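Local coordinates for protein nucleoside kinase (PDB 2C49) that phosphorylates a wide range of nucleosides to their monophosphates, preferring inosine, guanosine and cytidine as substrates and ATP as phosphate donor, at residues A[14-19]-A[96-101]; A[182-187]-A[251-256]; A[143-148]-A[173-178]. All coordinates share one frame; numbering follows the deposited sequence.

Interaction 1 (A[14-19]-A[96-101]); sequences TALDYI and TPKAWI. With ADN (adenosine), chain C.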
loop_
_atom_site.group_PDB
_atom_site.type_symbol
_atom_site.label_atom_id
_atom_site.label_comp_id
_atom_site.label_asym_id
_atom_site.label_seq_id
_atom_site.Cartn_x
_atom_site.Cartn_y
_atom_site.Cartn_z
ATOM N N THR A 14 -6.842 -14.983 -5.178
ATOM C CA THR A 14 -7.348 -14.524 -3.911
ATOM C C THR A 14 -6.382 -13.452 -3.383
ATOM O O THR A 14 -5.166 -13.634 -3.396
ATOM C CB THR A 14 -7.383 -15.719 -2.936
ATOM O OG1 THR A 14 -8.315 -16.677 -3.475
ATOM C CG2 THR A 14 -8.040 -15.284 -1.576
ATOM N N ALA A 15 -6.907 -12.330 -2.915
ATOM C CA ALA A 15 -6.030 -11.188 -2.616
ATOM C C ALA A 15 -6.596 -10.343 -1.500
ATOM O O ALA A 15 -7.785 -10.427 -1.229
ATOM C CB ALA A 15 -5.848 -10.316 -3.893
ATOM N N LEU A 16 -5.740 -9.536 -0.860
ATOM C CA LEU A 16 -6.153 -8.481 0.061
ATOM C C LEU A 16 -6.021 -7.122 -0.664
ATOM O O LEU A 16 -5.013 -6.829 -1.305
ATOM C CB LEU A 16 -5.337 -8.476 1.378
ATOM C CG LEU A 16 -5.584 -9.729 2.216
ATOM C CD1 LEU A 16 -4.587 -9.897 3.324
ATOM C CD2 LEU A 16 -7.051 -9.758 2.754
ATOM N N ASP A 17 -7.082 -6.335 -0.574
ATOM C CA ASP A 17 -7.244 -5.118 -1.336
ATOM C C ASP A 17 -7.227 -3.912 -0.413
ATOM O O ASP A 17 -7.898 -3.923 0.640
ATOM C CB ASP A 17 -8.651 -5.095 -1.930
ATOM C CG ASP A 17 -8.825 -6.006 -3.112
ATOM O OD1 ASP A 17 -7.854 -6.659 -3.609
ATOM O OD2 ASP A 17 -9.949 -6.079 -3.662
ATOM N N TYR A 18 -6.506 -2.889 -0.836
ATOM C CA TYR A 18 -6.658 -1.533 -0.330
ATOM C C TYR A 18 -7.394 -0.781 -1.440
ATOM O O TYR A 18 -7.051 -0.935 -2.625
ATOM C CB TYR A 18 -5.272 -0.894 -0.181
ATOM C CG TYR A 18 -4.488 -1.249 1.061
ATOM C CD1 TYR A 18 -3.348 -2.057 0.975
ATOM C CD2 TYR A 18 -4.852 -0.737 2.314
ATOM C CE1 TYR A 18 -2.580 -2.335 2.097
ATOM C CE2 TYR A 18 -4.100 -1.028 3.456
ATOM C CZ TYR A 18 -2.952 -1.815 3.334
ATOM O OH TYR A 18 -2.189 -2.097 4.442
ATOM N N ILE A 19 -8.421 -0.010 -1.090
ATOM C CA ILE A 19 -9.249 0.673 -2.095
ATOM C C ILE A 19 -9.347 2.159 -1.704
ATOM O O ILE A 19 -9.787 2.465 -0.586
ATOM C CB ILE A 19 -10.651 0.011 -2.178
ATOM C CG1 ILE A 19 -10.547 -1.524 -2.424
ATOM C CG2 ILE A 19 -11.531 0.703 -3.206
ATOM C CD1 ILE A 19 -11.870 -2.266 -2.313
ATOM N N THR A 96 0.419 -13.567 0.288
ATOM C CA THR A 96 -0.820 -13.554 -0.467
ATOM C C THR A 96 -0.772 -12.327 -1.409
ATOM O O THR A 96 -0.251 -11.294 -1.023
ATOM C CB THR A 96 -1.994 -13.522 0.507
ATOM O OG1 THR A 96 -2.005 -14.765 1.251
ATOM C CG2 THR A 96 -3.329 -13.527 -0.229
ATOM N N PRO A 97 -1.264 -12.453 -2.647
ATOM C CA PRO A 97 -1.341 -11.296 -3.551
ATOM C C PRO A 97 -2.110 -10.102 -2.970
ATOM O O PRO A 97 -3.031 -10.259 -2.166
ATOM C CB PRO A 97 -2.072 -11.862 -4.771
ATOM C CG PRO A 97 -1.663 -13.341 -4.753
ATOM C CD PRO A 97 -1.707 -13.698 -3.309
ATOM N N LYS A 98 -1.707 -8.912 -3.382
ATOM C CA LYS A 98 -2.264 -7.685 -2.788
ATOM C C LYS A 98 -2.491 -6.643 -3.863
ATOM O O LYS A 98 -1.685 -6.516 -4.774
ATOM C CB LYS A 98 -1.349 -7.101 -1.725
ATOM C CG LYS A 98 -1.520 -7.743 -0.345
ATOM C CD LYS A 98 -0.262 -7.615 0.462
ATOM C CE LYS A 98 -0.455 -8.235 1.871
ATOM N NZ LYS A 98 -0.430 -9.748 1.790
ATOM N N ALA A 99 -3.582 -5.896 -3.719
ATOM C CA ALA A 99 -3.950 -4.883 -4.706
ATOM C C ALA A 99 -4.090 -3.504 -4.051
ATOM O O ALA A 99 -4.623 -3.400 -2.950
ATOM C CB ALA A 99 -5.268 -5.295 -5.401
ATOM N N TRP A 100 -3.616 -2.472 -4.743
ATOM C CA TRP A 100 -3.848 -1.071 -4.373
ATOM C C TRP A 100 -4.682 -0.476 -5.496
ATOM O O TRP A 100 -4.219 -0.360 -6.643
ATOM C CB TRP A 100 -2.532 -0.297 -4.221
ATOM C CG TRP A 100 -1.854 -0.602 -2.940
ATOM C CD1 TRP A 100 -1.831 0.179 -1.814
ATOM C CD2 TRP A 100 -1.083 -1.775 -2.626
ATOM N NE1 TRP A 100 -1.086 -0.421 -0.822
ATOM C CE2 TRP A 100 -0.622 -1.631 -1.286
ATOM C CE3 TRP A 100 -0.708 -2.923 -3.344
ATOM C CZ2 TRP A 100 0.136 -2.608 -0.640
ATOM C CZ3 TRP A 100 0.064 -3.891 -2.697
ATOM C CH2 TRP A 100 0.471 -3.724 -1.350
ATOM N N ILE A 101 -5.911 -0.107 -5.152
ATOM C CA ILE A 101 -6.929 0.280 -6.125
ATOM C C ILE A 101 -7.345 1.721 -5.885
ATOM O O ILE A 101 -7.743 2.090 -4.767
ATOM C CB ILE A 101 -8.141 -0.683 -5.992
ATOM C CG1 ILE A 101 -7.673 -2.130 -6.260
ATOM C CG2 ILE A 101 -9.297 -0.268 -6.928
ATOM C CD1 ILE A 101 -8.633 -3.210 -5.797
HETATM O "O5'" ADN C . -11.964 -7.583 -9.896
HETATM C "C5'" ADN C . -11.675 -6.774 -8.757
HETATM C "C4'" ADN C . -10.479 -7.434 -8.064
HETATM O "O4'" ADN C . -9.348 -7.582 -8.922
HETATM C "C3'" ADN C . -9.975 -6.984 -6.675
HETATM O "O3'" ADN C . -10.503 -7.690 -5.553
HETATM C "C2'" ADN C . -8.437 -7.055 -6.736
HETATM O "O2'" ADN C . -7.852 -8.005 -5.849
HETATM C "C1'" ADN C . -8.142 -7.532 -8.158
HETATM N N9 ADN C . -7.097 -6.843 -8.878
HETATM C C8 ADN C . -6.842 -5.513 -8.942
HETATM N N7 ADN C . -5.785 -5.279 -9.779
HETATM C C5 ADN C . -5.396 -6.454 -10.281
HETATM C C6 ADN C . -4.391 -7.030 -11.180
HETATM N N6 ADN C . -3.564 -6.194 -11.781
HETATM N N1 ADN C . -4.317 -8.367 -11.395
HETATM C C2 ADN C . -5.172 -9.252 -10.829
HETATM N N3 ADN C . -6.145 -8.843 -10.000
HETATM C C4 ADN C . -6.255 -7.446 -9.689
#

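Interaction 2 (A[182-187]-A[251-256]); sequences FLFMNK and AGFLSA. With ANP (phosphoaminophosphonic acid-adenylate ester), chain F.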
loop_
_atom_site.group_PDB
_atom_site.type_symbol
_atom_site.label_atom_id
_atom_site.label_comp_id
_atom_site.label_asym_id
_atom_site.label_seq_id
_atom_site.Cartn_x
_atom_site.Cartn_y
_atom_site.Cartn_z
ATOM N N PHE A 182 -17.926 -19.199 -22.356
ATOM C CA PHE A 182 -18.353 -17.825 -22.008
ATOM C C PHE A 182 -17.152 -16.954 -21.798
ATOM O O PHE A 182 -16.369 -17.213 -20.920
ATOM C CB PHE A 182 -19.183 -17.757 -20.713
ATOM C CG PHE A 182 -20.508 -18.519 -20.760
ATOM C CD1 PHE A 182 -21.116 -18.851 -21.979
ATOM C CD2 PHE A 182 -21.148 -18.877 -19.583
ATOM C CE1 PHE A 182 -22.325 -19.561 -22.015
ATOM C CE2 PHE A 182 -22.375 -19.604 -19.599
ATOM C CZ PHE A 182 -22.955 -19.941 -20.808
ATOM N N LEU A 183 -17.040 -15.880 -22.581
ATOM C CA LEU A 183 -15.968 -14.914 -22.476
ATOM C C LEU A 183 -16.541 -13.583 -21.948
ATOM O O LEU A 183 -17.433 -13.001 -22.584
ATOM C CB LEU A 183 -15.378 -14.665 -23.909
ATOM C CG LEU A 183 -14.126 -13.787 -24.026
ATOM C CD1 LEU A 183 -12.995 -14.373 -23.144
ATOM C CD2 LEU A 183 -13.626 -13.643 -25.502
ATOM N N PHE A 184 -16.012 -13.114 -20.810
ATOM C CA PHE A 184 -16.422 -11.864 -20.185
ATOM C C PHE A 184 -15.250 -10.874 -20.248
ATOM O O PHE A 184 -14.124 -11.222 -19.885
ATOM C CB PHE A 184 -16.729 -12.067 -18.695
ATOM C CG PHE A 184 -17.982 -12.909 -18.404
ATOM C CD1 PHE A 184 -17.903 -14.294 -18.316
ATOM C CD2 PHE A 184 -19.208 -12.285 -18.179
ATOM C CE1 PHE A 184 -19.047 -15.070 -18.002
ATOM C CE2 PHE A 184 -20.365 -13.026 -17.848
ATOM C CZ PHE A 184 -20.281 -14.442 -17.770
ATOM N N MET A 185 -15.537 -9.651 -20.693
ATOM C CA MET A 185 -14.573 -8.550 -20.645
ATOM C C MET A 185 -15.272 -7.232 -20.322
ATOM O O MET A 185 -16.435 -7.046 -20.724
ATOM C CB MET A 185 -13.865 -8.445 -21.991
ATOM C CG MET A 185 -12.899 -9.596 -22.225
ATOM S SD MET A 185 -11.897 -9.495 -23.749
ATOM C CE MET A 185 -13.115 -9.720 -24.916
ATOM N N ASN A 186 -14.496 -6.365 -19.703
ATOM C CA ASN A 186 -14.791 -4.976 -19.485
ATOM C C ASN A 186 -14.781 -4.332 -20.850
ATOM O O ASN A 186 -14.253 -4.906 -21.805
ATOM C CB ASN A 186 -13.595 -4.289 -18.849
ATOM C CG ASN A 186 -13.877 -3.763 -17.500
ATOM O OD1 ASN A 186 -15.004 -3.862 -17.011
ATOM N ND2 ASN A 186 -12.866 -3.193 -16.855
ATOM N N LYS A 187 -15.338 -3.136 -20.981
ATOM C CA LYS A 187 -15.205 -2.358 -22.218
ATOM C C LYS A 187 -13.720 -2.128 -22.544
ATOM O O LYS A 187 -13.323 -2.214 -23.694
ATOM C CB LYS A 187 -15.952 -1.026 -22.107
ATOM C CG LYS A 187 -15.558 -0.132 -20.944
ATOM C CD LYS A 187 -16.664 0.867 -20.620
ATOM C CE LYS A 187 -16.372 2.230 -21.213
ATOM N NZ LYS A 187 -16.909 3.327 -20.357
ATOM N N ALA A 251 -20.589 -13.490 -10.987
ATOM C CA ALA A 251 -21.192 -14.374 -9.970
ATOM C C ALA A 251 -22.700 -14.517 -10.236
ATOM O O ALA A 251 -23.267 -15.619 -10.177
ATOM C CB ALA A 251 -20.938 -13.812 -8.503
ATOM N N GLY A 252 -23.365 -13.391 -10.503
ATOM C CA GLY A 252 -24.816 -13.406 -10.774
ATOM C C GLY A 252 -25.129 -14.150 -12.084
ATOM O O GLY A 252 -25.986 -15.038 -12.122
ATOM N N PHE A 253 -24.432 -13.790 -13.157
ATOM C CA PHE A 253 -24.615 -14.411 -14.464
ATOM C C PHE A 253 -24.438 -15.939 -14.386
ATOM O O PHE A 253 -25.284 -16.717 -14.845
ATOM C CB PHE A 253 -23.600 -13.810 -15.461
ATOM C CG PHE A 253 -23.868 -14.145 -16.903
ATOM C CD1 PHE A 253 -24.282 -13.149 -17.784
ATOM C CD2 PHE A 253 -23.681 -15.440 -17.393
ATOM C CE1 PHE A 253 -24.543 -13.442 -19.123
ATOM C CE2 PHE A 253 -23.895 -15.729 -18.747
ATOM C CZ PHE A 253 -24.352 -14.725 -19.606
ATOM N N LEU A 254 -23.348 -16.373 -13.781
ATOM C CA LEU A 254 -23.032 -17.815 -13.753
ATOM C C LEU A 254 -23.892 -18.584 -12.771
ATOM O O LEU A 254 -24.265 -19.729 -13.026
ATOM C CB LEU A 254 -21.555 -18.036 -13.449
ATOM C CG LEU A 254 -20.542 -17.442 -14.430
ATOM C CD1 LEU A 254 -19.056 -17.588 -13.876
ATOM C CD2 LEU A 254 -20.638 -18.099 -15.745
ATOM N N SER A 255 -24.254 -17.954 -11.658
ATOM C CA SER A 255 -25.197 -18.590 -10.714
ATOM C C SER A 255 -26.566 -18.856 -11.366
ATOM O O SER A 255 -27.170 -19.942 -11.204
ATOM C CB SER A 255 -25.376 -17.742 -9.462
ATOM O OG SER A 255 -24.129 -17.539 -8.822
ATOM N N ALA A 256 -27.055 -17.843 -12.069
ATOM C CA ALA A 256 -28.339 -17.913 -12.769
ATOM C C ALA A 256 -28.236 -18.996 -13.857
ATOM O O ALA A 256 -29.192 -19.712 -14.132
ATOM C CB ALA A 256 -28.692 -16.514 -13.395
HETATM P PG ANP F . -13.271 -2.035 -12.235
HETATM O O1G ANP F . -12.969 -2.566 -10.762
HETATM O O2G ANP F . -12.639 -0.601 -12.489
HETATM O O3G ANP F . -12.614 -3.069 -13.255
HETATM P PB ANP F . -15.462 -1.926 -14.182
HETATM O O1B ANP F . -14.758 -0.729 -14.959
HETATM O O2B ANP F . -14.778 -3.309 -14.619
HETATM N N3B ANP F . -14.997 -1.864 -12.503
HETATM P PA ANP F . -17.827 -3.066 -15.145
HETATM O O1A ANP F . -17.878 -3.016 -16.739
HETATM O O2A ANP F . -17.162 -4.436 -14.670
HETATM O O3A ANP F . -17.080 -1.829 -14.421
HETATM O "O5'" ANP F . -19.346 -3.067 -14.603
HETATM C "C5'" ANP F . -19.875 -4.371 -14.482
HETATM C "C4'" ANP F . -21.375 -4.299 -14.331
HETATM O "O4'" ANP F . -21.802 -3.934 -13.007
HETATM C "C3'" ANP F . -22.161 -3.457 -15.328
HETATM O "O3'" ANP F . -22.495 -4.041 -16.559
HETATM C "C2'" ANP F . -23.274 -2.823 -14.518
HETATM O "O2'" ANP F . -24.416 -3.668 -14.692
HETATM C "C1'" ANP F . -22.928 -3.062 -13.060
HETATM N N9 ANP F . -22.555 -1.701 -12.605
HETATM C C8 ANP F . -21.405 -1.011 -12.852
HETATM N N7 ANP F . -21.385 0.251 -12.319
HETATM C C5 ANP F . -22.577 0.377 -11.714
HETATM C C6 ANP F . -23.313 1.396 -10.942
HETATM N N6 ANP F . -22.675 2.571 -10.718
HETATM N N1 ANP F . -24.561 1.119 -10.466
HETATM C C2 ANP F . -25.206 -0.054 -10.666
HETATM N N3 ANP F . -24.642 -1.076 -11.360
HETATM C C4 ANP F . -23.308 -0.864 -11.910
#

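Interaction 3 (A[143-148]-A[173-178]); sequences FNLKCA and LLEIIE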
loop_
_atom_site.group_PDB
_atom_site.type_symbol
_atom_site.label_atom_id
_atom_site.label_comp_id
_atom_site.label_asym_id
_atom_site.label_seq_id
_atom_site.Cartn_x
_atom_site.Cartn_y
_atom_site.Cartn_z
ATOM N N PHE A 143 -1.101 -21.178 -16.675
ATOM C CA PHE A 143 -1.915 -22.016 -15.823
ATOM C C PHE A 143 -3.380 -21.942 -16.260
ATOM O O PHE A 143 -4.085 -22.963 -16.306
ATOM C CB PHE A 143 -1.752 -21.648 -14.320
ATOM C CG PHE A 143 -2.512 -22.554 -13.399
ATOM C CD1 PHE A 143 -1.968 -23.780 -13.006
ATOM C CD2 PHE A 143 -3.776 -22.204 -12.932
ATOM C CE1 PHE A 143 -2.662 -24.625 -12.175
ATOM C CE2 PHE A 143 -4.512 -23.068 -12.080
ATOM C CZ PHE A 143 -3.939 -24.279 -11.703
ATOM N N ASN A 144 -3.834 -20.739 -16.599
ATOM C CA ASN A 144 -5.210 -20.559 -17.041
ATOM C C ASN A 144 -5.491 -21.323 -18.331
ATOM O O ASN A 144 -6.581 -21.848 -18.504
ATOM C CB ASN A 144 -5.522 -19.074 -17.227
ATOM C CG ASN A 144 -5.671 -18.339 -15.896
ATOM O OD1 ASN A 144 -5.771 -17.114 -15.849
ATOM N ND2 ASN A 144 -5.714 -19.078 -14.840
ATOM N N LEU A 145 -4.517 -21.353 -19.235
ATOM C CA LEU A 145 -4.647 -22.101 -20.490
ATOM C C LEU A 145 -4.693 -23.610 -20.189
ATOM O O LEU A 145 -5.461 -24.321 -20.805
ATOM C CB LEU A 145 -3.489 -21.803 -21.449
ATOM C CG LEU A 145 -3.481 -22.579 -22.798
ATOM C CD1 LEU A 145 -4.719 -22.254 -23.675
ATOM C CD2 LEU A 145 -2.218 -22.336 -23.569
ATOM N N LYS A 146 -3.877 -24.076 -19.244
ATOM C CA LYS A 146 -3.996 -25.460 -18.816
ATOM C C LYS A 146 -5.418 -25.756 -18.322
ATOM O O LYS A 146 -5.964 -26.804 -18.622
ATOM C CB LYS A 146 -3.018 -25.792 -17.699
ATOM C CG LYS A 146 -1.572 -25.986 -18.161
ATOM C CD LYS A 146 -0.669 -26.207 -16.926
ATOM C CE LYS A 146 0.835 -26.150 -17.344
ATOM N NZ LYS A 146 1.690 -26.392 -16.165
ATOM N N CYS A 147 -5.989 -24.852 -17.538
ATOM C CA CYS A 147 -7.322 -25.079 -16.958
ATOM C C CYS A 147 -8.383 -25.182 -18.056
ATOM O O CYS A 147 -9.228 -26.080 -18.051
ATOM C CB CYS A 147 -7.678 -23.902 -16.038
ATOM S SG CYS A 147 -6.795 -24.013 -14.477
ATOM N N ALA A 148 -8.325 -24.234 -18.996
ATOM C CA ALA A 148 -9.280 -24.165 -20.091
ATOM C C ALA A 148 -9.168 -25.396 -21.002
ATOM O O ALA A 148 -10.185 -25.975 -21.388
ATOM C CB ALA A 148 -9.084 -22.838 -20.900
ATOM N N LEU A 173 -3.620 -15.935 -25.755
ATOM C CA LEU A 173 -4.959 -15.396 -25.503
ATOM C C LEU A 173 -5.886 -16.059 -26.510
ATOM O O LEU A 173 -6.992 -16.510 -26.164
ATOM C CB LEU A 173 -4.993 -13.852 -25.617
ATOM C CG LEU A 173 -6.399 -13.250 -25.398
ATOM C CD1 LEU A 173 -6.973 -13.581 -24.018
ATOM C CD2 LEU A 173 -6.393 -11.768 -25.601
ATOM N N LEU A 174 -5.397 -16.197 -27.740
ATOM C CA LEU A 174 -6.190 -16.825 -28.775
ATOM C C LEU A 174 -6.510 -18.280 -28.398
ATOM O O LEU A 174 -7.639 -18.724 -28.511
ATOM C CB LEU A 174 -5.490 -16.773 -30.135
ATOM C CG LEU A 174 -6.221 -17.547 -31.249
ATOM C CD1 LEU A 174 -7.669 -17.072 -31.454
ATOM C CD2 LEU A 174 -5.450 -17.461 -32.573
ATOM N N GLU A 175 -5.500 -19.016 -27.957
ATOM C CA GLU A 175 -5.718 -20.410 -27.628
ATOM C C GLU A 175 -6.687 -20.650 -26.470
ATOM O O GLU A 175 -7.416 -21.620 -26.514
ATOM C CB GLU A 175 -4.419 -21.132 -27.382
ATOM C CG GLU A 175 -4.676 -22.606 -27.163
ATOM C CD GLU A 175 -3.478 -23.443 -27.441
ATOM O OE1 GLU A 175 -2.359 -22.949 -27.181
ATOM O OE2 GLU A 175 -3.683 -24.567 -27.948
ATOM N N ILE A 176 -6.669 -19.806 -25.437
ATOM C CA ILE A 176 -7.610 -19.902 -24.348
ATOM C C ILE A 176 -9.049 -19.611 -24.843
ATOM O O ILE A 176 -9.995 -20.274 -24.470
ATOM C CB ILE A 176 -7.271 -18.946 -23.157
ATOM C CG1 ILE A 176 -5.952 -19.295 -22.517
ATOM C CG2 ILE A 176 -8.256 -19.163 -22.062
ATOM C CD1 ILE A 176 -5.416 -18.212 -21.524
ATOM N N ILE A 177 -9.188 -18.620 -25.712
ATOM C CA ILE A 177 -10.502 -18.295 -26.248
ATOM C C ILE A 177 -11.043 -19.464 -27.094
ATOM O O ILE A 177 -12.226 -19.720 -27.119
ATOM C CB ILE A 177 -10.461 -16.955 -27.023
ATOM C CG1 ILE A 177 -10.377 -15.771 -26.021
ATOM C CG2 ILE A 177 -11.727 -16.778 -27.946
ATOM C CD1 ILE A 177 -9.946 -14.456 -26.698
ATOM N N GLU A 178 -10.161 -20.205 -27.752
ATOM C CA GLU A 178 -10.614 -21.344 -28.515
ATOM C C GLU A 178 -11.105 -22.489 -27.612
ATOM O O GLU A 178 -11.784 -23.393 -28.083
ATOM C CB GLU A 178 -9.498 -21.756 -29.459
ATOM C CG GLU A 178 -9.452 -20.677 -30.550
ATOM C CD GLU A 178 -8.402 -20.868 -31.599
ATOM O OE1 GLU A 178 -7.357 -21.483 -31.284
ATOM O OE2 GLU A 178 -8.614 -20.345 -32.724
#

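Interaction 1 (A[14-19]-A[96-101])
Tyr18 and Trp100 project from neighbouring parallel strands as companions on one face of the sheet. Their planes are only 28° apart but slid so far that they barely overlap: Tyr18 CD1 sits over the rim of one indole face, 3.3 Å from Trp100 NE1. With CG beside the backbone N in both residues (chi1 -81° in Tyr18, -77° in Trp100), both rings leave the sheet on the same side. Tyr18 OH goes on to Glu95 of the second subunit, whose own Trp100 meets this Trp100 edge-to-face, so this side of the sheet faces the dimer partner.

The other side carries Asp17, Ala99, Ile19 and Ile101, and it faces the nucleoside. Asp17 takes both ribose hydroxyls, one per carboxylate oxygen: adenosine O2' donates to Asp17 OD1 at 2.6 Å and O3' to Asp17 OD2 at 2.5 Å. Ala99 CB lies 3.4 Å from Asp17 OD1, and Ile101 CD1 3.8 Å from Asp17 OD2. Within the sheet, four backbone hydrogen bonds join the strands, including a nearly straight one from Tyr18 N to Ala99 O (2.9 Å).

The chemistry thus splits by face: a bidentate carboxylate grips the ribose, while aromatic rings serve the dimer interface of this lid sheet.

Interaction 2 (A[182-187]-A[251-256])
Phe253 takes part in two T-shaped stacks at once, offering its edge to the face of Phe182 and its own face to the edge of Phe184. The planes stand at 73° in the first pair, with centroids 5.9 Å apart, and at 89° in the second. In the closer stack Phe184 CZ comes down over the Phe253 ring, 3.6 Å from Phe253 CD2. Phe253 gets there because its CG is anti to the backbone N (chi1 -168°), throwing the ring out from helix 245-258 toward strand 182-185. Leu254 completes the group with one methyl: its CD2 meets the edge of Phe182 at Phe182 CD2, 3.9 Å away, and also touches Phe184 CE1.

The strand then runs into the nucleotide site, where Asn186, an ATP-binding residue, lies with its carboxamide against the beta-phosphate of the ATP analogue. Putting an alanine here removes that amide and would probably cost the beta-phosphate this polar contact.

The strand and helix run nearly antiparallel, and between these two segments the contacts are all ring and methyl. This buried apolar joint sets Phe184 beside Arg250, the inferred transition-state stabiliser, while Asn186, just beyond the strand, meets the nucleotide.

Interaction 3 (A[143-148]-A[173-178])
Leu145 and Ile176 carry an apolar contact between two neighbouring helices of the alpha/beta core, 141-151 and 170-177. These are the helices of two successive beta-alpha-beta crossovers, the first linking strand 131-137 to 156-160 and the second linking 156-160 to 182-185, as expected in the ribokinase-like fold of the PfkB family. The helices run almost parallel, 23° between their directions, and their segment axes come within 9.4 Å.

Leu145 and Ile176 lie closest, CA to CA 5.3 Å, and their side chains cross at a slant. Ile176 spreads its branches along the partner helix: CG1 and CD1 lie against Leu145, while CG2 reaches Ala148 CB at 3.9 Å. Deeper in, Ala148 and Asn144 also touch Ile136, so this side rests on strand 131-137.

The outer edge is made by Glu175, which lies nearly perpendicular to Leu145. Mainly its aliphatic part does the touching, with Glu175 CG 3.5 Å from Leu145 CD1, and its carboxylate forms a salt bridge with Lys149, which lies on the same helix as Leu145. That charge pair spans the two helices above the apolar seam.

Leu145 has CG anti to the backbone N (chi1 178°), which carries the branch across to its neighbour, and chi2 (63°) sets CD1 as the methyl that arrives. There the interface is tightest: Leu145 CD1 and Ile176 CG1 are 3.4 Å apart, shorter than two carbons normally allow.

In the fold
Interactions 2 and 3 belong to the large alpha/beta domain, and interaction 1 to the small lid sheet, 22 to 25 Å away between centres. Interactions 2 and 3 touch directly: helix 170-177 leads into strand 182-185, and Ile177 CG1 packs on Leu183 CD2 at 3.9 Å. All three are largely buried. Interaction 2 is deepest and all aromatic and apolar; interaction 3 is aliphatic, with a partly exposed rim at Leu145 and Glu175. Interaction 1 alone is held by backbone hydrogen bonds, and it alone meets the second subunit. Asp17 of the lid and Asn186 of the large domain reach nucleoside and nucleotide respectively, though the large domain also binds the nucleoside, through Asp247 and Gln163.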